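Single-stranded DNA-binding protein (Mycobacterium smegmatis, PDB 5GQO) probably binds single-stranded DNA through an OB fold, as other members of the SSB family do, and assembles from four copies of the chain. Local coordinates at residues G32-N37 with D94-V99; T36-L41 with Y49-A54; G44-Y49 with N77-L82; L72-N77 with S116-R121; V99-T104 with R121-G126. One frame throughout, in Å; residues are numbered along the deposited sequence.

Contact 1. Residues G32-N37 with D94-V99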
# COMPACT_ATOMS: atom_id res chain seq x y z
N GLY B 32 0.30 -12.39 -7.35
CA GLY B 32 0.37 -12.94 -8.70
C GLY B 32 0.92 -14.35 -8.70
O GLY B 32 0.49 -15.20 -7.93
N ASN B 33 1.89 -14.58 -9.57
CA ASN B 33 2.49 -15.88 -9.79
C ASN B 33 3.96 -15.74 -10.05
O ASN B 33 4.39 -14.82 -10.74
CB ASN B 33 1.86 -16.54 -11.02
CG ASN B 33 0.44 -16.91 -10.78
OD1 ASN B 33 -0.45 -16.09 -10.93
ND2 ASN B 33 0.22 -18.13 -10.32
N ILE B 34 4.73 -16.67 -9.51
CA ILE B 34 6.13 -16.77 -9.85
C ILE B 34 6.16 -17.29 -11.27
O ILE B 34 5.48 -18.26 -11.57
CB ILE B 34 6.83 -17.76 -8.94
CG1 ILE B 34 6.67 -17.34 -7.49
CG2 ILE B 34 8.30 -17.86 -9.29
CD1 ILE B 34 7.31 -18.27 -6.49
N ILE B 35 6.93 -16.65 -12.15
CA ILE B 35 6.97 -17.08 -13.55
C ILE B 35 8.36 -17.45 -14.03
O ILE B 35 8.55 -17.72 -15.21
CB ILE B 35 6.43 -15.99 -14.47
CG1 ILE B 35 7.20 -14.68 -14.26
CG2 ILE B 35 4.95 -15.79 -14.22
CD1 ILE B 35 7.08 -13.77 -15.43
N THR B 36 9.34 -17.47 -13.15
CA THR B 36 10.64 -18.07 -13.49
C THR B 36 11.06 -19.08 -12.44
O THR B 36 10.52 -19.10 -11.34
CB THR B 36 11.76 -17.04 -13.60
OG1 THR B 36 11.92 -16.42 -12.32
CG2 THR B 36 11.48 -16.04 -14.70
N ASN B 37 12.05 -19.90 -12.79
CA ASN B 37 12.67 -20.77 -11.79
C ASN B 37 13.54 -19.93 -10.91
O ASN B 37 14.46 -19.25 -11.38
CB ASN B 37 13.48 -21.92 -12.40
CG ASN B 37 12.59 -22.93 -13.04
OD1 ASN B 37 11.77 -23.57 -12.36
ND2 ASN B 37 12.65 -23.01 -14.35
N ASP B 94 3.74 -21.07 -9.09
CA ASP B 94 2.95 -20.95 -7.88
C ASP B 94 2.41 -19.53 -7.74
O ASP B 94 3.01 -18.51 -8.18
CB ASP B 94 3.73 -21.29 -6.60
CG ASP B 94 4.09 -22.77 -6.47
OD1 ASP B 94 3.41 -23.61 -7.06
OD2 ASP B 94 5.09 -23.08 -5.77
N SER B 95 1.25 -19.47 -7.11
CA SER B 95 0.58 -18.22 -6.84
C SER B 95 1.28 -17.64 -5.64
O SER B 95 1.66 -18.41 -4.79
CB SER B 95 -0.88 -18.50 -6.52
OG SER B 95 -0.92 -18.98 -5.19
N VAL B 96 1.46 -16.32 -5.57
CA VAL B 96 2.19 -15.68 -4.47
C VAL B 96 1.59 -14.38 -4.01
O VAL B 96 1.05 -13.61 -4.82
CB VAL B 96 3.62 -15.17 -4.85
CG1 VAL B 96 4.68 -15.87 -4.10
CG2 VAL B 96 3.89 -15.18 -6.33
N VAL B 97 1.81 -14.09 -2.73
CA VAL B 97 1.58 -12.77 -2.14
C VAL B 97 2.96 -12.29 -1.74
O VAL B 97 3.66 -13.00 -1.02
CB VAL B 97 0.72 -12.88 -0.89
CG1 VAL B 97 0.50 -11.53 -0.24
CG2 VAL B 97 -0.61 -13.45 -1.26
N VAL B 98 3.36 -11.11 -2.21
CA VAL B 98 4.67 -10.55 -1.89
C VAL B 98 4.52 -9.15 -1.27
O VAL B 98 3.88 -8.25 -1.86
CB VAL B 98 5.51 -10.38 -3.15
CG1 VAL B 98 6.81 -9.72 -2.80
CG2 VAL B 98 5.76 -11.71 -3.81
N VAL B 99 5.12 -8.97 -0.11
CA VAL B 99 5.16 -7.71 0.57
C VAL B 99 6.60 -7.27 0.80
O VAL B 99 7.41 -8.10 1.17
CB VAL B 99 4.50 -7.82 1.92
CG1 VAL B 99 4.50 -6.45 2.63
CG2 VAL B 99 3.09 -8.30 1.72

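Contact 2. Residues T36-L41 with Y49-A54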
# COMPACT_ATOMS: atom_id res chain seq x y z
N THR B 36 9.34 -17.47 -13.15
CA THR B 36 10.64 -18.07 -13.49
C THR B 36 11.06 -19.08 -12.44
O THR B 36 10.52 -19.10 -11.34
CB THR B 36 11.76 -17.04 -13.60
OG1 THR B 36 11.92 -16.42 -12.32
CG2 THR B 36 11.48 -16.04 -14.70
N ASN B 37 12.05 -19.90 -12.79
CA ASN B 37 12.67 -20.77 -11.79
C ASN B 37 13.54 -19.93 -10.91
O ASN B 37 14.46 -19.25 -11.38
CB ASN B 37 13.48 -21.92 -12.40
CG ASN B 37 12.59 -22.93 -13.04
OD1 ASN B 37 11.77 -23.57 -12.36
ND2 ASN B 37 12.65 -23.01 -14.35
N PRO B 38 13.27 -19.98 -9.61
CA PRO B 38 14.07 -19.14 -8.78
C PRO B 38 15.56 -19.51 -8.77
O PRO B 38 15.93 -20.64 -9.03
CB PRO B 38 13.46 -19.34 -7.41
CG PRO B 38 12.05 -19.70 -7.67
CD PRO B 38 12.10 -20.53 -8.92
N VAL B 39 16.37 -18.52 -8.45
CA VAL B 39 17.81 -18.58 -8.48
C VAL B 39 18.33 -18.36 -7.06
O VAL B 39 17.91 -17.42 -6.41
CB VAL B 39 18.31 -17.48 -9.45
CG1 VAL B 39 19.78 -17.16 -9.25
CG2 VAL B 39 18.02 -17.90 -10.89
N ARG B 40 19.16 -19.28 -6.56
CA ARG B 40 19.81 -19.11 -5.29
C ARG B 40 21.23 -18.58 -5.50
O ARG B 40 21.91 -18.95 -6.45
CB ARG B 40 19.89 -20.40 -4.51
CG ARG B 40 20.57 -20.15 -3.16
CD ARG B 40 20.71 -21.36 -2.25
NE ARG B 40 19.67 -22.34 -2.53
CZ ARG B 40 18.36 -22.15 -2.34
NH1 ARG B 40 17.53 -23.12 -2.67
NH2 ARG B 40 17.88 -21.00 -1.85
N LEU B 41 21.64 -17.69 -4.61
CA LEU B 41 22.99 -17.16 -4.56
C LEU B 41 23.40 -17.04 -3.10
O LEU B 41 22.58 -16.60 -2.26
CB LEU B 41 23.02 -15.82 -5.26
CG LEU B 41 22.73 -15.90 -6.75
CD1 LEU B 41 22.59 -14.50 -7.32
CD2 LEU B 41 23.81 -16.68 -7.49
N TYR B 49 17.39 -15.55 -2.64
CA TYR B 49 16.56 -16.33 -3.52
C TYR B 49 15.68 -15.38 -4.25
O TYR B 49 14.92 -14.61 -3.67
CB TYR B 49 15.73 -17.26 -2.68
CG TYR B 49 15.16 -18.43 -3.40
CD1 TYR B 49 15.99 -19.42 -3.90
CD2 TYR B 49 13.78 -18.58 -3.54
CE1 TYR B 49 15.45 -20.52 -4.54
CE2 TYR B 49 13.24 -19.67 -4.17
CZ TYR B 49 14.08 -20.64 -4.67
OH TYR B 49 13.55 -21.74 -5.29
N LYS B 50 15.79 -15.40 -5.55
CA LYS B 50 15.17 -14.40 -6.33
C LYS B 50 14.47 -14.96 -7.54
O LYS B 50 14.84 -15.99 -8.09
CB LYS B 50 16.20 -13.38 -6.73
CG LYS B 50 17.28 -13.87 -7.64
CD LYS B 50 18.00 -12.70 -8.28
CE LYS B 50 17.35 -12.26 -9.58
NZ LYS B 50 17.99 -11.05 -10.18
N PHE B 51 13.44 -14.26 -7.98
CA PHE B 51 12.57 -14.80 -9.01
C PHE B 51 11.73 -13.72 -9.54
O PHE B 51 11.67 -12.61 -9.01
CB PHE B 51 11.73 -15.96 -8.41
CG PHE B 51 11.04 -15.64 -7.10
CD1 PHE B 51 9.81 -15.07 -7.10
CD2 PHE B 51 11.62 -15.88 -5.89
CE1 PHE B 51 9.15 -14.72 -5.92
CE2 PHE B 51 10.96 -15.57 -4.69
CZ PHE B 51 9.73 -14.97 -4.71
N ARG B 52 11.02 -14.03 -10.61
CA ARG B 52 10.21 -13.04 -11.30
C ARG B 52 8.73 -13.29 -10.99
O ARG B 52 8.31 -14.44 -10.90
CB ARG B 52 10.48 -13.24 -12.76
CG ARG B 52 10.29 -12.05 -13.65
CD ARG B 52 11.61 -11.57 -14.17
NE ARG B 52 11.61 -10.13 -14.03
CZ ARG B 52 10.94 -9.32 -14.83
NH1 ARG B 52 11.00 -8.00 -14.62
NH2 ARG B 52 10.22 -9.81 -15.84
N VAL B 53 7.96 -12.22 -10.80
CA VAL B 53 6.53 -12.32 -10.49
C VAL B 53 5.71 -11.53 -11.51
O VAL B 53 6.07 -10.40 -11.85
CB VAL B 53 6.16 -11.83 -9.08
CG1 VAL B 53 4.64 -11.89 -8.87
CG2 VAL B 53 6.82 -12.69 -8.03
N ALA B 54 4.62 -12.15 -11.97
CA ALA B 54 3.63 -11.52 -12.82
C ALA B 54 2.36 -11.36 -12.02
O ALA B 54 1.92 -12.28 -11.31
CB ALA B 54 3.33 -12.37 -14.01

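Contact 3. Residues G44-Y49 with N77-L82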
# COMPACT_ATOMS: atom_id res chain seq x y z
N GLY B 44 28.97 -15.50 1.80
CA GLY B 44 29.28 -16.04 3.11
C GLY B 44 28.01 -16.56 3.78
O GLY B 44 27.34 -17.47 3.29
N ASP B 45 27.67 -15.93 4.91
CA ASP B 45 26.54 -16.30 5.78
C ASP B 45 25.18 -16.28 5.09
O ASP B 45 24.33 -17.13 5.34
CB ASP B 45 26.47 -15.28 6.93
CG ASP B 45 26.01 -15.86 8.21
OD1 ASP B 45 25.37 -16.91 8.12
OD2 ASP B 45 26.28 -15.26 9.29
N GLN B 46 25.02 -15.29 4.20
CA GLN B 46 23.73 -14.83 3.70
C GLN B 46 23.26 -15.55 2.44
O GLN B 46 24.06 -15.98 1.63
CB GLN B 46 23.79 -13.34 3.36
CG GLN B 46 23.21 -12.42 4.40
CD GLN B 46 21.74 -12.22 4.11
OE1 GLN B 46 20.93 -13.17 4.19
NE2 GLN B 46 21.38 -11.00 3.74
N GLU B 47 21.96 -15.59 2.25
CA GLU B 47 21.38 -16.30 1.11
C GLU B 47 20.38 -15.41 0.40
O GLU B 47 19.56 -14.75 1.06
CB GLU B 47 20.66 -17.52 1.63
CG GLU B 47 20.55 -18.70 0.66
CD GLU B 47 19.80 -19.88 1.29
OE1 GLU B 47 20.10 -20.19 2.46
OE2 GLU B 47 18.88 -20.45 0.66
N LEU B 48 20.43 -15.41 -0.92
CA LEU B 48 19.47 -14.73 -1.73
C LEU B 48 18.70 -15.75 -2.55
O LEU B 48 19.30 -16.64 -3.16
CB LEU B 48 20.17 -13.78 -2.70
CG LEU B 48 19.27 -13.10 -3.77
CD1 LEU B 48 18.24 -12.22 -3.08
CD2 LEU B 48 20.10 -12.31 -4.74
N TYR B 49 17.39 -15.55 -2.64
CA TYR B 49 16.56 -16.33 -3.52
C TYR B 49 15.68 -15.38 -4.25
O TYR B 49 14.92 -14.61 -3.67
CB TYR B 49 15.73 -17.26 -2.68
CG TYR B 49 15.16 -18.43 -3.40
CD1 TYR B 49 15.99 -19.42 -3.90
CD2 TYR B 49 13.78 -18.58 -3.54
CE1 TYR B 49 15.45 -20.52 -4.54
CE2 TYR B 49 13.24 -19.67 -4.17
CZ TYR B 49 14.08 -20.64 -4.67
OH TYR B 49 13.55 -21.74 -5.29
N ASN B 77 13.34 -10.27 -4.42
CA ASN B 77 14.54 -10.75 -3.79
C ASN B 77 14.21 -11.14 -2.37
O ASN B 77 13.80 -10.31 -1.60
CB ASN B 77 15.57 -9.66 -3.69
CG ASN B 77 16.04 -9.16 -5.01
OD1 ASN B 77 16.26 -9.91 -5.94
ND2 ASN B 77 16.22 -7.86 -5.10
N CYS B 78 14.44 -12.40 -2.00
CA CYS B 78 14.29 -12.82 -0.64
C CYS B 78 15.65 -13.17 -0.01
O CYS B 78 16.53 -13.73 -0.65
CB CYS B 78 13.40 -14.05 -0.63
SG CYS B 78 11.88 -13.86 -1.55
N TRP B 79 15.80 -12.84 1.26
CA TRP B 79 17.05 -12.97 1.97
C TRP B 79 16.78 -13.71 3.25
O TRP B 79 15.68 -13.67 3.79
CB TRP B 79 17.61 -11.57 2.34
CG TRP B 79 18.02 -10.71 1.18
CD1 TRP B 79 17.28 -9.75 0.57
CD2 TRP B 79 19.27 -10.73 0.51
NE1 TRP B 79 17.98 -9.20 -0.47
CE2 TRP B 79 19.22 -9.79 -0.52
CE3 TRP B 79 20.45 -11.47 0.69
CZ2 TRP B 79 20.30 -9.56 -1.37
CZ3 TRP B 79 21.52 -11.25 -0.18
CH2 TRP B 79 21.44 -10.30 -1.18
N GLY B 80 17.80 -14.36 3.78
CA GLY B 80 17.71 -14.87 5.15
C GLY B 80 16.72 -15.99 5.31
O GLY B 80 16.56 -16.87 4.43
N ASN B 81 16.02 -15.96 6.43
CA ASN B 81 14.97 -16.89 6.67
C ASN B 81 13.87 -16.90 5.57
O ASN B 81 13.24 -17.94 5.32
CB ASN B 81 14.38 -16.58 8.03
CG ASN B 81 15.27 -17.05 9.16
OD1 ASN B 81 15.91 -18.10 9.07
ND2 ASN B 81 15.32 -16.29 10.22
N LEU B 82 13.64 -15.73 4.95
CA LEU B 82 12.65 -15.63 3.93
C LEU B 82 13.12 -16.37 2.70
O LEU B 82 12.33 -17.04 2.05
CB LEU B 82 12.33 -14.17 3.61
CG LEU B 82 11.26 -13.97 2.54
CD1 LEU B 82 9.96 -14.61 2.95
CD2 LEU B 82 11.03 -12.48 2.31

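Contact 4. Residues L72-N77 with S116-R121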
# COMPACT_ATOMS: atom_id res chain seq x y z
N LEU B 72 1.86 -6.53 -14.63
CA LEU B 72 2.98 -6.06 -13.88
C LEU B 72 3.98 -7.20 -13.68
O LEU B 72 3.60 -8.27 -13.18
CB LEU B 72 2.52 -5.52 -12.52
CG LEU B 72 3.68 -5.03 -11.65
CD1 LEU B 72 4.36 -3.78 -12.22
CD2 LEU B 72 3.14 -4.76 -10.25
N TYR B 73 5.23 -6.98 -14.09
CA TYR B 73 6.33 -7.93 -13.95
C TYR B 73 7.37 -7.30 -13.04
O TYR B 73 7.75 -6.15 -13.26
CB TYR B 73 6.97 -8.21 -15.31
CG TYR B 73 5.97 -8.81 -16.26
CD1 TYR B 73 5.63 -10.18 -16.17
CD2 TYR B 73 5.34 -8.02 -17.22
CE1 TYR B 73 4.68 -10.73 -17.01
CE2 TYR B 73 4.39 -8.57 -18.07
CZ TYR B 73 4.06 -9.92 -17.95
OH TYR B 73 3.13 -10.46 -18.81
N VAL B 74 7.79 -8.01 -12.00
CA VAL B 74 8.86 -7.53 -11.11
C VAL B 74 9.76 -8.64 -10.62
O VAL B 74 9.34 -9.75 -10.50
CB VAL B 74 8.35 -6.82 -9.82
CG1 VAL B 74 7.72 -5.48 -10.15
CG2 VAL B 74 7.39 -7.68 -9.02
N THR B 75 11.00 -8.30 -10.31
CA THR B 75 11.94 -9.25 -9.74
C THR B 75 11.78 -9.12 -8.23
O THR B 75 11.72 -8.02 -7.72
CB THR B 75 13.36 -8.89 -10.21
OG1 THR B 75 13.44 -9.01 -11.63
CG2 THR B 75 14.41 -9.76 -9.57
N VAL B 76 11.69 -10.24 -7.53
CA VAL B 76 11.56 -10.26 -6.07
C VAL B 76 12.83 -10.85 -5.50
O VAL B 76 13.32 -11.85 -6.02
CB VAL B 76 10.41 -11.16 -5.64
CG1 VAL B 76 10.25 -11.12 -4.16
CG2 VAL B 76 9.12 -10.73 -6.32
N ASN B 77 13.34 -10.27 -4.42
CA ASN B 77 14.54 -10.75 -3.79
C ASN B 77 14.21 -11.14 -2.37
O ASN B 77 13.80 -10.31 -1.60
CB ASN B 77 15.57 -9.66 -3.69
CG ASN B 77 16.04 -9.16 -5.01
OD1 ASN B 77 16.26 -9.91 -5.94
ND2 ASN B 77 16.22 -7.86 -5.10
N SER B 116 18.18 -0.62 -16.48
CA SER B 116 17.34 -0.25 -15.30
C SER B 116 16.20 -1.22 -15.01
O SER B 116 15.36 -1.45 -15.85
CB SER B 116 16.75 1.16 -15.38
OG SER B 116 15.56 1.22 -14.60
N SER B 117 16.17 -1.79 -13.80
CA SER B 117 15.23 -2.85 -13.45
C SER B 117 14.55 -2.58 -12.11
O SER B 117 15.16 -2.08 -11.17
CB SER B 117 15.94 -4.20 -13.38
OG SER B 117 16.66 -4.35 -12.16
N VAL B 118 13.28 -2.95 -12.03
CA VAL B 118 12.46 -2.67 -10.87
C VAL B 118 12.36 -3.91 -10.02
O VAL B 118 12.05 -4.98 -10.51
CB VAL B 118 11.10 -2.14 -11.32
CG1 VAL B 118 10.06 -3.21 -11.31
CG2 VAL B 118 10.69 -0.99 -10.42
N GLU B 119 12.71 -3.79 -8.74
CA GLU B 119 12.88 -4.95 -7.89
C GLU B 119 12.28 -4.75 -6.53
O GLU B 119 12.22 -3.62 -6.04
CB GLU B 119 14.37 -5.24 -7.70
CG GLU B 119 15.07 -5.67 -8.98
CD GLU B 119 16.54 -5.91 -8.76
OE1 GLU B 119 16.93 -6.28 -7.63
OE2 GLU B 119 17.31 -5.71 -9.70
N VAL B 120 11.86 -5.85 -5.93
CA VAL B 120 11.29 -5.80 -4.62
C VAL B 120 12.21 -6.44 -3.59
O VAL B 120 12.67 -7.57 -3.79
CB VAL B 120 9.96 -6.60 -4.61
CG1 VAL B 120 9.35 -6.60 -3.21
CG2 VAL B 120 9.01 -6.04 -5.63
N ARG B 121 12.50 -5.74 -2.51
CA ARG B 121 13.16 -6.39 -1.38
C ARG B 121 12.04 -6.90 -0.50
O ARG B 121 11.46 -6.13 0.28
CB ARG B 121 14.04 -5.43 -0.57
CG ARG B 121 14.51 -5.99 0.78
CD ARG B 121 16.00 -5.91 0.89
NE ARG B 121 16.43 -4.63 1.46
CZ ARG B 121 17.32 -3.79 0.89
NH1 ARG B 121 17.93 -4.02 -0.29
NH2 ARG B 121 17.61 -2.68 1.55

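Contact 5. Residues V99-T104 with R121-G126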
# COMPACT_ATOMS: atom_id res chain seq x y z
N VAL B 99 5.12 -8.97 -0.11
CA VAL B 99 5.16 -7.71 0.57
C VAL B 99 6.60 -7.27 0.80
O VAL B 99 7.41 -8.10 1.17
CB VAL B 99 4.50 -7.82 1.92
CG1 VAL B 99 4.50 -6.45 2.63
CG2 VAL B 99 3.09 -8.30 1.72
N GLY B 100 6.91 -5.99 0.57
CA GLY B 100 8.24 -5.48 0.89
C GLY B 100 8.44 -4.03 0.50
O GLY B 100 7.58 -3.20 0.73
N HIS B 101 9.56 -3.73 -0.13
CA HIS B 101 9.85 -2.38 -0.53
C HIS B 101 10.34 -2.38 -1.94
O HIS B 101 11.03 -3.29 -2.34
CB HIS B 101 10.85 -1.73 0.44
CG HIS B 101 10.34 -1.67 1.84
ND1 HIS B 101 9.51 -0.67 2.30
CD2 HIS B 101 10.54 -2.49 2.89
CE1 HIS B 101 9.20 -0.88 3.56
NE2 HIS B 101 9.84 -1.96 3.95
N LEU B 102 9.97 -1.35 -2.69
CA LEU B 102 10.30 -1.31 -4.13
C LEU B 102 11.51 -0.42 -4.46
O LEU B 102 11.66 0.64 -3.85
CB LEU B 102 9.07 -0.79 -4.87
CG LEU B 102 9.06 -0.97 -6.39
CD1 LEU B 102 9.02 -2.43 -6.75
CD2 LEU B 102 7.83 -0.28 -6.86
N TYR B 103 12.33 -0.84 -5.41
CA TYR B 103 13.65 -0.21 -5.71
C TYR B 103 13.79 -0.19 -7.19
O TYR B 103 13.28 -1.09 -7.85
CB TYR B 103 14.89 -1.01 -5.15
CG TYR B 103 14.90 -0.98 -3.67
CD1 TYR B 103 15.30 0.19 -2.97
CD2 TYR B 103 14.41 -2.07 -2.91
CE1 TYR B 103 15.25 0.26 -1.56
CE2 TYR B 103 14.36 -2.00 -1.49
CZ TYR B 103 14.76 -0.83 -0.83
OH TYR B 103 14.69 -0.76 0.55
N THR B 104 14.48 0.81 -7.73
CA THR B 104 14.97 0.72 -9.11
C THR B 104 16.49 0.63 -9.06
O THR B 104 17.16 1.38 -8.36
CB THR B 104 14.51 1.89 -10.06
OG1 THR B 104 14.27 3.06 -9.32
CG2 THR B 104 13.20 1.60 -10.77
N ARG B 121 12.50 -5.74 -2.51
CA ARG B 121 13.16 -6.39 -1.38
C ARG B 121 12.04 -6.90 -0.50
O ARG B 121 11.46 -6.13 0.28
CB ARG B 121 14.04 -5.43 -0.57
CG ARG B 121 14.51 -5.99 0.78
CD ARG B 121 16.00 -5.91 0.89
NE ARG B 121 16.43 -4.63 1.46
CZ ARG B 121 17.32 -3.79 0.89
NH1 ARG B 121 17.93 -4.02 -0.29
NH2 ARG B 121 17.61 -2.68 1.55
N ALA B 122 11.77 -8.21 -0.59
CA ALA B 122 10.65 -8.78 0.12
C ALA B 122 10.92 -8.91 1.59
O ALA B 122 12.04 -9.19 2.01
CB ALA B 122 10.28 -10.14 -0.46
N THR B 123 9.87 -8.69 2.36
CA THR B 123 9.78 -8.84 3.80
C THR B 123 8.91 -10.02 4.21
O THR B 123 9.11 -10.61 5.24
CB THR B 123 9.09 -7.52 4.30
OG1 THR B 123 10.09 -6.58 4.64
CG2 THR B 123 8.14 -7.71 5.50
N ALA B 124 7.87 -10.31 3.42
CA ALA B 124 7.02 -11.46 3.66
C ALA B 124 6.53 -11.95 2.31
O ALA B 124 6.26 -11.18 1.42
CB ALA B 124 5.85 -11.07 4.53
N VAL B 125 6.56 -13.26 2.14
CA VAL B 125 6.06 -13.88 0.96
C VAL B 125 5.28 -15.08 1.43
O VAL B 125 5.65 -15.75 2.39
CB VAL B 125 7.18 -14.38 0.07
CG1 VAL B 125 6.62 -15.04 -1.20
CG2 VAL B 125 8.07 -13.24 -0.34
N GLY B 126 4.20 -15.37 0.75
CA GLY B 126 3.41 -16.54 1.06
C GLY B 126 2.71 -16.95 -0.20
O GLY B 126 2.59 -16.15 -1.12
O HOH W 1 14.10 -2.64 2.71

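Contact 1. Residues G32-N37 with D94-V99
Asp94 O takes the backbone N-H of Ile34 at 2.8 Å and so starts a short antiparallel ladder. Its carboxylate looks elsewhere, with OD2 bonded to the backbone N of Gly91. At Ser95 the strands come close in a non-hydrogen-bonded pair with Asn33: the amide ND2 of Asn33 lies 3.5 Å from Ser95 CA, while this amide is held by Gly93 O through ND2 and by Arg131 through OD1. Val96 and Gly32 form the next, hydrogen-bonded pair, Val96 N to Gly32 O at 2.8 Å and Gly32 N to Val96 O at 2.9 Å. On the face of Val96, its CG2 meets Ile34 CG1 at 3.7 Å, the two side chains crossing at about a right angle; Leu90 packs on both. Gly32 is the corner where the chain leaves strand 27-31, itself paired with strand 95-105, for strand 33-43, a sharp turn of the first strand that helps close the barrel of an OB fold.

Contact 2. Residues T36-L41 with Y49-A54
Tyr49 and Arg40 both set their CG opposite the backbone N (chi1 -161° and -179°); the two are a non-hydrogen-bonded pair with side chains on one face of the hairpin, and these torsions extend them so that they meet there. A bend at chi3 of Arg40 then brings the guanidinium obliquely alongside CD1 and CE1 of the tyrosine, its plane 10° from that of the ring and NH2 3.2 Å from Tyr49 CD1. The same NH2 makes a salt bridge to Glu47. Pro38 lies across the ring, CG 3.7 Å from Tyr49 CE2; the same CG reaches Phe51 CB at 3.8 Å. Between these side chains the backbones pair at Val39 and Lys50, Val39 N to Lys50 O at 3.0 Å and Lys50 N to Val39 O at 3.1 Å. Towards Thr36 the regular ladder gives way: the hydroxyl OG1 stands in for a backbone carbonyl and accepts from Arg52 N at 3.1 Å, while Thr36 CG2 rests 3.6 Å from Arg52 CB. Helix 80-89 packs on Tyr49 and Phe51 through Val86. Pro38 is a calcium-binding residue in a structure of this protein, although the metal is absent from this chain. The near-parallel guanidinium would bring positive charge to the tyrosine ring, probably tempered by Glu47.

Contact 3. Residues G44-Y49 with N77-L82
The indole of Trp79 carries Leu48 on one face: CD1 stands 3.9 Å from the centroid of the six-membered ring, 20° off its normal, a CH-pi contact offset toward the rim, and Leu48 CB lies 3.8 Å from Trp79 CZ3. Gln46 reaches the indole obliquely, its amide plane turned 45° from the ring and its NE2 3.2 Å from Trp79 CE3. A bend at chi2 brings this amide round beside the backbone, where OE1 accepts the N-H of Glu47 from above the carbonyl plane. The Leu48 methyl that covers the indole also touches Asn77 CB at 3.7 Å, bridging Asn77 and Trp79, alternate residues of strand 73-79. Below these side chains the strands run antiparallel. Tyr49 and Cys78 exchange two bonds of 2.8 Å, Tyr49 N to Cys78 O and Cys78 N to Tyr49 O. Beyond the Leu48-Trp79 pair, Glu47 O accepts from Gly80 N at 3.3 Å, carrying the pairing up to the point where strand 73-79 passes into helix 80-89. Gly80 makes that change of direction with a positive phi of 68°. Outside the two segments, the carboxylate of Glu47 has a second arginine, Arg84 of helix 80-89, as salt-bridge partner through OE1. Held from the hairpin and from the helix, the charge of Glu47 is probably spread between the two.

Contact 4. Residues L72-N77 with S116-R121
Thr75 O receives the N-H of Val120 at 2.8 Å, the shortest polar bond between these parallel strands. Val120 in turn offers its O to Asn77 N at 2.9 Å, so that Val120 bonds through both its N and its O to the residues flanking Val76, as in a parallel ladder; the bond from Thr75 N to Val118 O, at 3.5 Å, is weak. On one face the side-chain amide of Asn77 reaches back to Glu119. Its ND2 gives a fairly straight hydrogen bond of 3.1 Å to Glu119 OE1, which lies in the plane of the amide and is approached on its anti side. Amide and carboxylate planes stand 85° apart. The extended Glu119 chain (chi2 178°) runs beside Thr75, with CG 3.8 Å from Thr75 CB, while Thr75 OG1 is bonded to Arg52 NE of the next strand. On the opposite face valines meet: Val74 CG1 touches Val118 CG1 at 3.5 Å, and Val74 CG2 lies 4.1 Å from Val120 CG2. Here Val120 packs on Leu102 and Phe28, while Val118 meets Val118 of the third subunit. Tyr73 N is hydrogen-bonded to Thr104 of that same subunit. With the strand axes 40° apart, this twisted pair, with Val120 in the interior and Val118 at the subunit contact, is the parallel closure of the five-stranded barrel that defines the OB fold.

Contact 5. Residues V99-T104 with R121-G126
Val99 is opposed by two residues, Thr123 and Ala124, a classic beta bulge, and Val99 O takes both N-H groups: Thr123 N at 2.8 Å, in the carbonyl plane, and Ala124 N at 3.2 Å, tilted 30° from it. Val99 N answers with a bond to Ala124 O at 2.9 Å. The register then shifts by one residue; Gly100 CA lies 3.3 Å from Arg121 O, and the backbones come close at Ala122. Past this corner the antiparallel ladder resumes as His101 and Arg121 exchange N-H to O bonds, the one from Arg121 N to His101 O measuring 2.9 Å. Farther on, Tyr103 turns a ring edge to Arg121, CE2 lying 3.6 Å from Arg121 CB. Bends at chi2 and chi3 fold the Arg121 chain back, leaving the guanidinium 27° from the plane of the tyrosine ring, with Tyr103 CE2 over its centre and NH2 3.6 Å from Tyr103 OH. Arg121 also packs on Trp79. Val99, Ala124 and Val125 border the second subunit, while Thr104 bonds to Tyr73 of the third. The bulge, with Val99 O accepting twice, lies where both chains turn a corner, at Gly100 and Thr123. Bonded to Glu25 and to a water that donates to it at 2.9 Å, the Tyr103 hydroxyl is fixed near the guanidinium, and the same water, weakly bound to Arg121 NE, bridges the two.

The five contacts follow one curled sheet. Contact 1 joins strand 33-43 to strand 95-105, and contact 2, about 9 Å away between centres, pairs strand 33-43 with strand 46-55. Contact 3 carries strand 46-55 to strand 73-79 and its helix 80-89, contact 4 takes strand 73-79 on to strand 117-122, and contact 5 brings strand 117-122 back to strand 95-105, so the pairings run round in a closed circuit. Contacts 1 and 3 lie farthest apart, about 17 Å between centres. Along the chain contact 2 is completed before contact 4 begins, whereas contacts 1 and 4 cross. Contacts 1, 3 and 5 touch the second subunit and contacts 4 and 5 the third, so barrel and tetramer are built from the same strands.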